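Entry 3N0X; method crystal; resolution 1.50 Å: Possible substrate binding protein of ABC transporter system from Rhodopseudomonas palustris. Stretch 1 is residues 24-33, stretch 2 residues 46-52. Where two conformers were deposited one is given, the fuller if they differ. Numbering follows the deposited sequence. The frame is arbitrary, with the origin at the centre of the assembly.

Stretch 1 24-33: TETGLMMGLE
Stretch 2 (46-52) KIVVITK

Residues 24-33 form part of a longer helix, with phi/psi near -60/-45 and i to i+4 bonds such as Leu 28 N to Thr 24 O (2.9 Å) and Leu 32 N to Leu 28 O (3.0 Å). The strand 46-52, extended at about -105/127, runs antiparallel to it at 176°, the axes 10.9 Å apart at closest. CA atoms of Glu 25 and Thr 51, Met 29 and Val 49, and Leu 32 and Ile 47 pair at 8.3-8.5 Å. Strand alternation turns Ile 47, Val 49 and Thr 51 toward the helix.

Glu 25 (t, t, chi3 9°) extends to Thr 51 (p), its OE2 3.6 Å from Thr 51 CG2. No direct hydrogen bond joins the stretches; one water donates to Glu 25 OE2 (2.8 Å) and bonds Thr 51 OG1 (2.9 Å). Leu 28 (t, p) points toward the strand and sets CD2 4.0 Å from Val 49 CG1. The CA-to-CB bond of selenomethionine Met 29 points sideways, but its m, m, m chain brings SE to 3.8 Å from Val 49 CG2. Leu 32 (m, t) spans two strand residues: its CD1 lies 3.5 Å from CG2 of Val 49 (t) and 4.1 Å from CG2 of Ile 47 (m, t). Val 49 is thus the apolar hub; 253 Å² is buried.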

# COMPACT_ATOMS: atom_id res chain seq x y z
N THR A 24 -7.58 9.73 2.64
CA THR A 24 -6.77 9.48 3.82
C THR A 24 -7.43 10.17 5.02
O THR A 24 -7.58 9.58 6.08
CB THR A 24 -5.37 10.00 3.67
OG1 THR A 24 -4.69 9.33 2.60
CG2 THR A 24 -4.55 9.78 4.97
N GLU A 25 -7.80 11.43 4.85
CA GLU A 25 -8.42 12.21 5.94
C GLU A 25 -9.73 11.57 6.39
O GLU A 25 -9.97 11.42 7.58
CB GLU A 25 -8.60 13.68 5.57
CG GLU A 25 -9.20 14.48 6.70
CD GLU A 25 -9.32 15.96 6.41
OE1 GLU A 25 -9.10 16.39 5.28
OE2 GLU A 25 -9.70 16.70 7.36
N THR A 26 -10.58 11.20 5.44
CA THR A 26 -11.83 10.49 5.79
C THR A 26 -11.55 9.23 6.64
O THR A 26 -12.22 8.99 7.65
CB THR A 26 -12.62 10.13 4.55
OG1 THR A 26 -12.97 11.34 3.85
CG2 THR A 26 -13.89 9.31 4.88
N GLY A 27 -10.58 8.43 6.21
CA GLY A 27 -10.24 7.20 6.95
C GLY A 27 -9.72 7.50 8.33
O GLY A 27 -10.06 6.81 9.32
N LEU A 28 -8.84 8.50 8.44
CA LEU A 28 -8.32 8.91 9.74
C LEU A 28 -9.48 9.32 10.69
O LEU A 28 -9.54 8.85 11.84
CB LEU A 28 -7.33 10.07 9.59
CG LEU A 28 -6.76 10.64 10.89
CD1 LEU A 28 -5.99 9.59 11.71
CD2 LEU A 28 -5.91 11.93 10.58
N MSE A 29 -10.42 10.12 10.20
CA MSE A 29 -11.48 10.60 11.09
C MSE A 29 -12.42 9.49 11.47
O MSE A 29 -12.82 9.41 12.62
CB MSE A 29 -12.24 11.76 10.47
CG MSE A 29 -11.37 12.96 10.17
SE MSE A 29 -10.11 13.50 11.56
CE MSE A 29 -11.36 14.16 12.82
N MSE A 30 -12.76 8.63 10.52
CA MSE A 30 -13.63 7.47 10.80
C MSE A 30 -12.95 6.47 11.74
O MSE A 30 -13.61 5.87 12.60
CB MSE A 30 -14.07 6.80 9.50
CG MSE A 30 -15.08 7.64 8.78
SE MSE A 30 -15.79 6.81 7.19
CE MSE A 30 -16.88 5.50 8.05
N GLY A 31 -11.64 6.27 11.58
CA GLY A 31 -10.93 5.41 12.48
C GLY A 31 -10.86 5.90 13.93
O GLY A 31 -10.98 5.12 14.87
N LEU A 32 -10.68 7.22 14.09
CA LEU A 32 -10.65 7.81 15.42
C LEU A 32 -12.06 7.74 16.05
O LEU A 32 -12.22 7.49 17.26
CB LEU A 32 -10.15 9.25 15.36
CG LEU A 32 -8.68 9.45 14.94
CD1 LEU A 32 -8.36 10.94 14.73
CD2 LEU A 32 -7.71 8.86 16.03
N GLU A 33 -13.07 7.98 15.23
CA GLU A 33 -14.46 7.81 15.64
C GLU A 33 -14.70 6.36 16.14
O GLU A 33 -15.24 6.11 17.24
CB GLU A 33 -15.39 8.16 14.47
CG GLU A 33 -16.85 7.75 14.73
CD GLU A 33 -17.75 7.94 13.52
OE1 GLU A 33 -17.25 8.41 12.47
OE2 GLU A 33 -18.96 7.60 13.62
N LYS A 46 -8.94 14.90 24.94
CA LYS A 46 -9.70 15.17 23.73
C LYS A 46 -8.75 15.03 22.54
O LYS A 46 -7.63 15.54 22.57
CB LYS A 46 -10.35 16.56 23.76
CG LYS A 46 -10.88 17.13 22.40
CD LYS A 46 -11.94 16.33 21.67
CE LYS A 46 -13.00 15.76 22.59
NZ LYS A 46 -14.15 15.18 21.87
N ILE A 47 -9.18 14.32 21.51
CA ILE A 47 -8.34 14.14 20.31
C ILE A 47 -8.64 15.27 19.34
O ILE A 47 -9.78 15.48 18.99
CB ILE A 47 -8.58 12.80 19.61
CG1 ILE A 47 -8.41 11.67 20.63
CG2 ILE A 47 -7.66 12.65 18.38
CD1 ILE A 47 -8.64 10.25 20.13
N VAL A 48 -7.59 15.98 18.91
CA VAL A 48 -7.70 17.07 17.95
C VAL A 48 -6.78 16.77 16.77
O VAL A 48 -5.61 16.47 16.95
CB VAL A 48 -7.31 18.44 18.59
CG1 VAL A 48 -7.31 19.59 17.55
CG2 VAL A 48 -8.25 18.74 19.78
N VAL A 49 -7.33 16.82 15.57
CA VAL A 49 -6.57 16.62 14.37
C VAL A 49 -6.33 17.94 13.67
O VAL A 49 -7.27 18.69 13.42
CB VAL A 49 -7.28 15.67 13.42
CG1 VAL A 49 -6.53 15.55 12.12
CG2 VAL A 49 -7.41 14.29 14.10
N ILE A 50 -5.04 18.21 13.40
CA ILE A 50 -4.56 19.39 12.68
C ILE A 50 -4.13 18.90 11.30
O ILE A 50 -3.23 18.06 11.25
CB ILE A 50 -3.29 19.94 13.38
CG1 ILE A 50 -3.60 20.35 14.83
CG2 ILE A 50 -2.69 21.13 12.61
CD1 ILE A 50 -4.87 21.13 14.92
N THR A 51 -4.71 19.41 10.22
CA THR A 51 -4.30 19.02 8.87
C THR A 51 -3.40 20.08 8.21
O THR A 51 -3.58 21.29 8.42
CB THR A 51 -5.51 18.73 7.96
OG1 THR A 51 -6.27 19.93 7.76
CG2 THR A 51 -6.41 17.65 8.56
N LYS A 52 -2.41 19.61 7.45
CA LYS A 52 -1.43 20.47 6.80
C LYS A 52 -1.31 19.97 5.36
O LYS A 52 -0.81 18.88 5.10
CB LYS A 52 -0.04 20.33 7.46
CG LYS A 52 0.06 20.72 8.93
CD LYS A 52 0.32 22.22 9.03
CE LYS A 52 0.47 22.64 10.47
NZ LYS A 52 0.02 24.04 10.64
O HOH W 1 -9.07 19.39 7.20